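Local coordinates for protein putative nucleoside-diphosphate-sugar epimerase (Staphylococcus aureus subsp. aureus, PDB 3E48) that is of unknown function but, as a putative nucleoside-diphosphate-sugar epimerase with a Rossmann-type domain, probably binds a dinucleotide cofactor, at residues 98-103 against 134-139; 3-8 against 68-73; 62-67 against 94-99. One frame throughout, in Å; residues are numbered along the deposited sequence.

All three contacts belong to the Rossmann-type part of the chain. Interactions 1 and 2 are buried pairings of parallel strands in one sheet, and strands 68-71 and 100-106, which take part in them, are themselves neighbours: Ile102 probably bonds through its backbone to Val69 and Phe71. Interaction 3 is only partly buried. It lies where helices 56-63 and 84-96 run out and the chain turns into those same two strands, and it shares Val98 and Ala99 with interaction 1. The chemistry follows the setting: regular backbone bonds and branched or aromatic side chains in the sheet, but turns that use glycine, one weak direct bond and bridging waters where the strands begin.

Interaction 1 of 3, residues 98-103 against 134-139; sequences VAHIIF and DYTYVR
Phe103 and Tyr137 lie side by side on one face of a parallel strand pair, pointing the same way, with ring planes only 12° apart. The rings are slid past each other, their centroids 5.2 Å apart, so they barely overlap, and Phe103 CD2 meets Tyr137 CE2 at 3.3 Å. In both residues CG is anti to the backbone N (chi1 -170° and -159°), which starts the two rings off in matching directions. On the opposite face, the flat imidazole of His100 lies over the adjoining backbone in a CH-pi contact, with Tyr135 CA 3.9 Å from the ring centroid. Thr136 stands at the edge of this ring, its OG1 held by the backbone N of Gly192. Further on, Ile102 and Val138 run side by side, CG2 to CG2 at 4.1 Å, as suits beta-branched residues in a sheet. Between the two faces, the backbones of Ile101 and Phe103 each give and receive a bond: Ile101 N to Asp134 O, Thr136 N to Ile101 O, Phe103 N to Thr136 O and Val138 N to Phe103 O. Before the first of these, a water joins Ala99 O to Asp134 N. Helix 118-131, the crossover between the two strands, covers Phe103 with Tyr120, Ala124 and Leu128, and helix 84-96 adds Leu89; strands 68-71 and 194-203 continue the sheet beyond the pair.

Interaction 2 of 3, residues 3-8 against 68-73; sequences IMLTGA and TVVFIP
An inner parallel pair of the Rossmann-type sheet, flanked by strands 28-32 and 100-106, is formed here, where Ile3, Met4 and Leu5 run beside Thr68, Val69 and Val70 before the chain enters the glycine-rich loop at Gly7. Three backbone bonds hold the strands: Met4 N to Thr68 O at 2.8 Å, Val70 N to Met4 O at 2.7 Å, and Thr6 N to Val70 O at 3.0 Å. Beyond them a side chain takes over from the backbone. Thr6 OG1 sits between its own backbone N and carbonyl carbon (chi1 67°) and accepts a weak bond from Ile72 N at 3.3 Å. The same oxygen lies 3.4 Å from Phe71 CD1 and is also hydrogen-bonded to the hydroxyl of Tyr53, so a short polar residue here ties the strand ends to a third element. On the face shared by Ile3, Leu5, Thr68 and Val70, the side-chain contacts across the pair are aliphatic. Leu5 crosses Val70 at an angle, its CD1 3.6 Å from Val70 CG1, and the same methyl meets Ile72 CD1 at 3.8 Å. Ile3 and Val70 instead lie side by side, CG2 to CG2. Leu5 and Ile72 also reach Ile16 of helix 11-22. On the other face are Val69 and Met4, a selenomethionine whose chain leads away from 68-73 to touch Met66, so that Met4 CG meets Val69 CG2 only loosely (4.3 Å). Gly7, at positive phi (64°), suits the turn out of the strand. A strand leading into a GxxGxxG loop at the switch point, where strands 3-6 and 68-71 are neighbours and the chain goes on to build the sheet to the other side, is typical of the dinucleotide-binding Rossmann fold, and consistent with a cofactor site at these strand ends.

Interaction 3 of 3, residues 62-67 against 94-99; sequences AFKGMD and KQSGVA
Phe63 and Val98 make the apolar part of this contact, with Phe63 CB 3.8 Å from Val98 CG2 and the side chains set obliquely. Val98 has CG1 anti to its backbone N (chi1 176°), placing that methyl by Asp67 O while CG2 faces Phe63 and, more distantly, Met66 CB. The small Ser96 allows close approach, its CB 3.8 Å from Phe63 CB; its OG is hydrogen-bonded to Val60 O in helix 56-63. Phe63 and Val98 both continue inward onto Val69 of strand 68-71.

Direct polar contact between the segments is slight: Ala99 N gives Asp67 O a weak bond, 3.1 Å long and bent to 128° at the hydrogen. That carbonyl is also the probable acceptor for the backbone N of His100, where the next strand begins.

The local backbone shapes rest on glycine. A type II turn from Phe63 to Met66, closed by Met66 N to Phe63 O at 3.0 Å, has Gly65 at positive phi, and Gly97 ends helix 84-96 in a Schellman motif.

Three waters bridge the segments. One molecule links Gly65 N to Ser96 O, 2.9 Å from each, and another lies 2.8 Å from both Met66 O and Ser96 O. A third donates to Asp67 OD2 and Gly97 O, while Asp67 OD1 is taken by the backbone N of Asn2. The two turns are thus joined by an apolar inner side and a hydrated outer one, where solvent, more than direct bonding, bridges the polar backbone atoms of the two turns and the Asp67 carboxylate.

Interaction 1 of 3, residues 98-103 against 134-139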
loop_
_atom_site.group_PDB
_atom_site.type_symbol
_atom_site.label_atom_id
_atom_site.label_comp_id
_atom_site.label_asym_id
_atom_site.label_seq_id
_atom_site.Cartn_x
_atom_site.Cartn_y
_atom_site.Cartn_z
ATOM N N VAL B 98 5.590 -8.107 21.913
ATOM C CA VAL B 98 4.722 -9.055 21.223
ATOM C C VAL B 98 5.584 -9.714 20.141
ATOM O O VAL B 98 6.224 -9.027 19.349
ATOM C CB VAL B 98 3.528 -8.327 20.577
ATOM C CG1 VAL B 98 2.685 -9.310 19.766
ATOM C CG2 VAL B 98 2.684 -7.668 21.664
ATOM N N ALA B 99 5.590 -11.044 20.115
ATOM C CA ALA B 99 6.408 -11.802 19.174
ATOM C C ALA B 99 5.803 -12.073 17.808
ATOM O O ALA B 99 6.532 -12.342 16.853
ATOM C CB ALA B 99 6.820 -13.124 19.809
ATOM N N HIS B 100 4.484 -12.016 17.703
ATOM C CA HIS B 100 3.859 -12.294 16.423
ATOM C C HIS B 100 2.558 -11.538 16.247
ATOM O O HIS B 100 1.794 -11.365 17.196
ATOM C CB HIS B 100 3.617 -13.801 16.291
ATOM C CG HIS B 100 3.406 -14.252 14.881
ATOM N ND1 HIS B 100 2.189 -14.160 14.246
ATOM C CD2 HIS B 100 4.274 -14.746 13.965
ATOM C CE1 HIS B 100 2.313 -14.576 12.998
ATOM N NE2 HIS B 100 3.568 -14.937 12.801
ATOM N N ILE B 101 2.312 -11.087 15.022
ATOM C CA ILE B 101 1.096 -10.353 14.710
ATOM C C ILE B 101 0.365 -11.031 13.557
ATOM O O ILE B 101 0.962 -11.321 12.525
ATOM C CB ILE B 101 1.394 -8.892 14.278
ATOM C CG1 ILE B 101 1.936 -8.086 15.464
ATOM C CG2 ILE B 101 0.123 -8.247 13.721
ATOM C CD1 ILE B 101 2.479 -6.712 15.081
ATOM N N ILE B 102 -0.918 -11.314 13.753
ATOM C CA ILE B 102 -1.734 -11.895 12.698
ATOM C C ILE B 102 -2.616 -10.719 12.294
ATOM O O ILE B 102 -3.443 -10.260 13.082
ATOM C CB ILE B 102 -2.596 -13.070 13.215
ATOM C CG1 ILE B 102 -1.681 -14.197 13.711
ATOM C CG2 ILE B 102 -3.516 -13.574 12.098
ATOM C CD1 ILE B 102 -2.408 -15.389 14.335
ATOM N N PHE B 103 -2.413 -10.212 11.082
ATOM C CA PHE B 103 -3.161 -9.051 10.601
ATOM C C PHE B 103 -4.265 -9.455 9.635
ATOM O O PHE B 103 -4.010 -10.135 8.647
ATOM C CB PHE B 103 -2.204 -8.073 9.911
ATOM C CG PHE B 103 -2.819 -6.742 9.580
ATOM C CD1 PHE B 103 -2.631 -5.648 10.416
ATOM C CD2 PHE B 103 -3.583 -6.582 8.433
ATOM C CE1 PHE B 103 -3.197 -4.402 10.113
ATOM C CE2 PHE B 103 -4.157 -5.338 8.117
ATOM C CZ PHE B 103 -3.961 -4.251 8.961
ATOM N N ASP B 134 7.694 -10.764 13.499
ATOM C CA ASP B 134 7.143 -11.896 12.765
ATOM C C ASP B 134 5.651 -11.629 12.577
ATOM O O ASP B 134 4.982 -11.160 13.496
ATOM C CB ASP B 134 7.319 -13.207 13.546
ATOM C CG ASP B 134 8.768 -13.652 13.645
ATOM O OD1 ASP B 134 9.589 -13.251 12.789
ATOM O OD2 ASP B 134 9.083 -14.427 14.576
ATOM N N TYR B 135 5.123 -11.917 11.392
ATOM C CA TYR B 135 3.706 -11.688 11.165
ATOM C C TYR B 135 3.108 -12.607 10.108
ATOM O O TYR B 135 3.818 -13.196 9.291
ATOM C CB TYR B 135 3.438 -10.218 10.786
ATOM C CG TYR B 135 3.945 -9.817 9.416
ATOM C CD1 TYR B 135 5.304 -9.592 9.189
ATOM C CD2 TYR B 135 3.065 -9.687 8.341
ATOM C CE1 TYR B 135 5.772 -9.251 7.917
ATOM C CE2 TYR B 135 3.521 -9.347 7.073
ATOM C CZ TYR B 135 4.872 -9.133 6.867
ATOM O OH TYR B 135 5.319 -8.821 5.602
ATOM N N THR B 136 1.786 -12.716 10.152
ATOM C CA THR B 136 1.015 -13.535 9.225
ATOM C C THR B 136 -0.027 -12.581 8.676
ATOM O O THR B 136 -0.816 -12.019 9.433
ATOM C CB THR B 136 0.324 -14.699 9.971
ATOM O OG1 THR B 136 1.320 -15.494 10.631
ATOM C CG2 THR B 136 -0.451 -15.583 9.004
ATOM N N TYR B 137 -0.012 -12.371 7.365
ATOM C CA TYR B 137 -0.957 -11.453 6.746
ATOM C C TYR B 137 -2.089 -12.246 6.099
ATOM O O TYR B 137 -1.880 -13.004 5.148
ATOM C CB TYR B 137 -0.225 -10.577 5.722
ATOM C CG TYR B 137 -0.958 -9.301 5.392
ATOM C CD1 TYR B 137 -1.923 -9.269 4.388
ATOM C CD2 TYR B 137 -0.734 -8.138 6.129
ATOM C CE1 TYR B 137 -2.655 -8.107 4.127
ATOM C CE2 TYR B 137 -1.461 -6.971 5.877
ATOM C CZ TYR B 137 -2.419 -6.967 4.878
ATOM O OH TYR B 137 -3.152 -5.832 4.626
ATOM N N VAL B 138 -3.288 -12.077 6.644
ATOM C CA VAL B 138 -4.464 -12.790 6.163
ATOM C C VAL B 138 -5.381 -11.855 5.396
ATOM O O VAL B 138 -5.935 -10.927 5.967
ATOM C CB VAL B 138 -5.251 -13.391 7.349
ATOM C CG1 VAL B 138 -6.445 -14.189 6.837
ATOM C CG2 VAL B 138 -4.330 -14.262 8.188
ATOM N N ARG B 139 -5.545 -12.088 4.100
ATOM C CA ARG B 139 -6.419 -11.233 3.309
ATOM C C ARG B 139 -7.774 -11.915 3.161
ATOM O O ARG B 139 -7.842 -13.119 2.924
ATOM C CB ARG B 139 -5.777 -10.957 1.943
ATOM C CG ARG B 139 -4.511 -10.108 2.064
ATOM C CD ARG B 139 -3.643 -10.118 0.804
ATOM N NE ARG B 139 -4.275 -9.442 -0.324
ATOM C CZ ARG B 139 -4.766 -10.066 -1.389
ATOM N NH1 ARG B 139 -4.699 -11.389 -1.475
ATOM N NH2 ARG B 139 -5.323 -9.366 -2.369
HETATM O O HOH W 1 8.991 -11.176 16.139
#

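Interaction 2 of 3, residues 3-8 against 68-73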
loop_
_atom_site.group_PDB
_atom_site.type_symbol
_atom_site.label_atom_id
_atom_site.label_comp_id
_atom_site.label_asym_id
_atom_site.label_seq_id
_atom_site.Cartn_x
_atom_site.Cartn_y
_atom_site.Cartn_z
ATOM N N ILE B 3 -2.563 -14.975 23.732
ATOM C CA ILE B 3 -3.143 -14.467 22.497
ATOM C C ILE B 3 -4.093 -13.318 22.792
ATOM O O ILE B 3 -4.887 -13.378 23.729
ATOM C CB ILE B 3 -3.950 -15.560 21.773
ATOM C CG1 ILE B 3 -3.097 -16.812 21.587
ATOM C CG2 ILE B 3 -4.429 -15.042 20.426
ATOM C CD1 ILE B 3 -3.886 -18.007 21.095
HETATM N N MSE B 4 -4.009 -12.277 21.973
HETATM C CA MSE B 4 -4.857 -11.104 22.124
HETATM C C MSE B 4 -5.568 -10.796 20.807
HETATM O O MSE B 4 -4.922 -10.637 19.775
HETATM C CB MSE B 4 -4.002 -9.905 22.540
HETATM C CG MSE B 4 -4.554 -8.561 22.120
HETATM SE SE MSE B 4 -6.091 -8.023 23.150
HETATM C CE MSE B 4 -5.223 -7.915 24.861
ATOM N N LEU B 5 -6.894 -10.729 20.847
ATOM C CA LEU B 5 -7.689 -10.404 19.667
ATOM C C LEU B 5 -8.238 -8.991 19.851
ATOM O O LEU B 5 -8.990 -8.741 20.796
ATOM C CB LEU B 5 -8.864 -11.376 19.520
ATOM C CG LEU B 5 -9.861 -11.024 18.396
ATOM C CD1 LEU B 5 -9.167 -11.147 17.043
ATOM C CD2 LEU B 5 -11.073 -11.955 18.453
ATOM N N THR B 6 -7.862 -8.060 18.978
ATOM C CA THR B 6 -8.377 -6.696 19.105
ATOM C C THR B 6 -9.667 -6.551 18.304
ATOM O O THR B 6 -9.874 -7.265 17.323
ATOM C CB THR B 6 -7.353 -5.627 18.614
ATOM O OG1 THR B 6 -7.174 -5.746 17.198
ATOM C CG2 THR B 6 -6.008 -5.808 19.315
ATOM N N GLY B 7 -10.532 -5.631 18.729
ATOM C CA GLY B 7 -11.796 -5.412 18.043
ATOM C C GLY B 7 -12.706 -6.625 18.117
ATOM O O GLY B 7 -13.519 -6.867 17.227
ATOM N N ALA B 8 -12.578 -7.370 19.210
ATOM C CA ALA B 8 -13.341 -8.595 19.435
ATOM C C ALA B 8 -14.865 -8.486 19.452
ATOM O O ALA B 8 -15.552 -9.478 19.206
ATOM C CB ALA B 8 -12.864 -9.250 20.725
ATOM N N THR B 68 0.989 -13.102 20.983
ATOM C CA THR B 68 0.441 -13.058 19.642
ATOM C C THR B 68 -0.765 -12.141 19.637
ATOM O O THR B 68 -1.679 -12.297 20.452
ATOM C CB THR B 68 0.011 -14.463 19.185
ATOM O OG1 THR B 68 1.152 -15.328 19.195
ATOM C CG2 THR B 68 -0.569 -14.422 17.782
ATOM N N VAL B 69 -0.743 -11.172 18.730
ATOM C CA VAL B 69 -1.832 -10.224 18.580
ATOM C C VAL B 69 -2.510 -10.467 17.237
ATOM O O VAL B 69 -1.850 -10.522 16.195
ATOM C CB VAL B 69 -1.321 -8.760 18.622
ATOM C CG1 VAL B 69 -2.439 -7.795 18.233
ATOM C CG2 VAL B 69 -0.810 -8.431 20.021
ATOM N N VAL B 70 -3.825 -10.650 17.284
ATOM C CA VAL B 70 -4.637 -10.851 16.087
ATOM C C VAL B 70 -5.339 -9.505 15.978
ATOM O O VAL B 70 -6.175 -9.162 16.814
ATOM C CB VAL B 70 -5.658 -11.988 16.283
ATOM C CG1 VAL B 70 -6.426 -12.226 14.990
ATOM C CG2 VAL B 70 -4.936 -13.259 16.715
ATOM N N PHE B 71 -4.962 -8.742 14.954
ATOM C CA PHE B 71 -5.472 -7.391 14.737
ATOM C C PHE B 71 -6.553 -7.274 13.678
ATOM O O PHE B 71 -6.355 -7.674 12.533
ATOM C CB PHE B 71 -4.308 -6.478 14.341
ATOM C CG PHE B 71 -4.656 -5.020 14.299
ATOM C CD1 PHE B 71 -4.704 -4.277 15.473
ATOM C CD2 PHE B 71 -4.941 -4.387 13.090
ATOM C CE1 PHE B 71 -5.031 -2.922 15.452
ATOM C CE2 PHE B 71 -5.271 -3.027 13.054
ATOM C CZ PHE B 71 -5.316 -2.293 14.243
ATOM N N ILE B 72 -7.694 -6.720 14.074
ATOM C CA ILE B 72 -8.804 -6.493 13.159
ATOM C C ILE B 72 -8.886 -4.985 12.949
ATOM O O ILE B 72 -9.175 -4.238 13.883
ATOM C CB ILE B 72 -10.135 -6.991 13.753
ATOM C CG1 ILE B 72 -10.048 -8.501 13.989
ATOM C CG2 ILE B 72 -11.294 -6.651 12.815
ATOM C CD1 ILE B 72 -11.281 -9.093 14.635
ATOM N N PRO B 73 -8.612 -4.517 11.722
ATOM C CA PRO B 73 -8.669 -3.080 11.432
ATOM C C PRO B 73 -10.038 -2.468 11.726
ATOM O O PRO B 73 -11.055 -3.162 11.694
ATOM C CB PRO B 73 -8.333 -3.013 9.943
ATOM C CG PRO B 73 -7.400 -4.164 9.756
ATOM C CD PRO B 73 -8.074 -5.264 10.572
#

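Interaction 3 of 3, residues 62-67 against 94-99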
loop_
_atom_site.group_PDB
_atom_site.type_symbol
_atom_site.label_atom_id
_atom_site.label_comp_id
_atom_site.label_asym_id
_atom_site.label_seq_id
_atom_site.Cartn_x
_atom_site.Cartn_y
_atom_site.Cartn_z
ATOM N N ALA B 62 -2.224 -2.466 26.594
ATOM C CA ALA B 62 -2.989 -3.664 26.273
ATOM C C ALA B 62 -2.127 -4.834 25.810
ATOM O O ALA B 62 -2.491 -5.990 26.017
ATOM C CB ALA B 62 -4.031 -3.340 25.204
ATOM N N PHE B 63 -0.993 -4.533 25.186
ATOM C CA PHE B 63 -0.100 -5.566 24.663
ATOM C C PHE B 63 0.900 -6.121 25.676
ATOM O O PHE B 63 1.593 -7.096 25.386
ATOM C CB PHE B 63 0.668 -5.036 23.440
ATOM C CG PHE B 63 -0.170 -4.889 22.185
ATOM C CD1 PHE B 63 -1.549 -5.099 22.193
ATOM C CD2 PHE B 63 0.438 -4.533 20.984
ATOM C CE1 PHE B 63 -2.306 -4.953 21.019
ATOM C CE2 PHE B 63 -0.308 -4.385 19.816
ATOM C CZ PHE B 63 -1.682 -4.597 19.833
ATOM N N LYS B 64 0.998 -5.502 26.850
ATOM C CA LYS B 64 1.926 -6.000 27.867
ATOM C C LYS B 64 1.591 -7.452 28.204
ATOM O O LYS B 64 0.438 -7.785 28.481
ATOM C CB LYS B 64 1.852 -5.145 29.138
ATOM C CG LYS B 64 2.451 -3.762 28.973
ATOM C CD LYS B 64 2.335 -2.946 30.253
ATOM C CE LYS B 64 3.054 -1.616 30.113
ATOM N NZ LYS B 64 2.928 -0.776 31.339
ATOM N N GLY B 65 2.596 -8.319 28.163
ATOM C CA GLY B 65 2.368 -9.716 28.479
ATOM C C GLY B 65 1.783 -10.573 27.363
ATOM O O GLY B 65 1.598 -11.774 27.547
HETATM N N MSE B 66 1.483 -9.980 26.210
HETATM C CA MSE B 66 0.923 -10.750 25.099
HETATM C C MSE B 66 2.015 -11.285 24.180
HETATM O O MSE B 66 3.065 -10.665 24.024
HETATM C CB MSE B 66 -0.048 -9.881 24.295
HETATM C CG MSE B 66 -1.200 -9.323 25.103
HETATM SE SE MSE B 66 -2.392 -10.737 25.723
HETATM C CE MSE B 66 -1.731 -10.860 27.458
ATOM N N ASP B 67 1.745 -12.426 23.556
ATOM C CA ASP B 67 2.708 -13.059 22.666
ATOM C C ASP B 67 2.290 -12.989 21.210
ATOM O O ASP B 67 3.125 -12.840 20.316
ATOM C CB ASP B 67 2.897 -14.512 23.092
ATOM C CG ASP B 67 3.521 -14.626 24.464
ATOM O OD1 ASP B 67 2.911 -15.246 25.364
ATOM O OD2 ASP B 67 4.631 -14.080 24.633
ATOM N N LYS B 94 6.342 -3.714 19.547
ATOM C CA LYS B 94 7.766 -3.645 19.865
ATOM C C LYS B 94 8.010 -3.270 21.321
ATOM O O LYS B 94 8.804 -3.903 22.014
ATOM C CB LYS B 94 8.470 -2.629 18.961
ATOM C CG LYS B 94 8.594 -3.068 17.515
ATOM C CD LYS B 94 9.394 -2.058 16.712
ATOM C CE LYS B 94 9.698 -2.569 15.315
ATOM N NZ LYS B 94 10.505 -1.581 14.548
ATOM N N GLN B 95 7.321 -2.230 21.770
ATOM C CA GLN B 95 7.450 -1.726 23.131
ATOM C C GLN B 95 7.126 -2.783 24.180
ATOM O O GLN B 95 7.869 -2.959 25.149
ATOM C CB GLN B 95 6.511 -0.528 23.314
ATOM C CG GLN B 95 6.868 0.419 24.453
ATOM C CD GLN B 95 8.141 1.204 24.184
ATOM O OE1 GLN B 95 8.368 1.685 23.073
ATOM N NE2 GLN B 95 8.972 1.352 25.210
ATOM N N SER B 96 6.024 -3.498 23.976
ATOM C CA SER B 96 5.596 -4.494 24.946
ATOM C C SER B 96 6.058 -5.930 24.703
ATOM O O SER B 96 5.692 -6.839 25.449
ATOM C CB SER B 96 4.078 -4.416 25.093
ATOM O OG SER B 96 3.723 -3.140 25.618
ATOM N N GLY B 97 6.857 -6.129 23.660
ATOM C CA GLY B 97 7.404 -7.449 23.383
ATOM C C GLY B 97 6.531 -8.518 22.756
ATOM O O GLY B 97 6.711 -9.707 23.034
ATOM N N VAL B 98 5.590 -8.107 21.913
ATOM C CA VAL B 98 4.722 -9.055 21.223
ATOM C C VAL B 98 5.584 -9.714 20.141
ATOM O O VAL B 98 6.224 -9.027 19.349
ATOM C CB VAL B 98 3.528 -8.327 20.577
ATOM C CG1 VAL B 98 2.685 -9.310 19.766
ATOM C CG2 VAL B 98 2.684 -7.668 21.664
ATOM N N ALA B 99 5.590 -11.044 20.115
ATOM C CA ALA B 99 6.408 -11.802 19.174
ATOM C C ALA B 99 5.803 -12.073 17.808
ATOM O O ALA B 99 6.532 -12.342 16.853
ATOM C CB ALA B 99 6.820 -13.124 19.809
HETATM O O HOH W 2 5.349 -7.414 28.239
HETATM O O HOH W 3 4.787 -9.433 25.815
HETATM O O HOH W 4 6.276 -12.522 23.013
#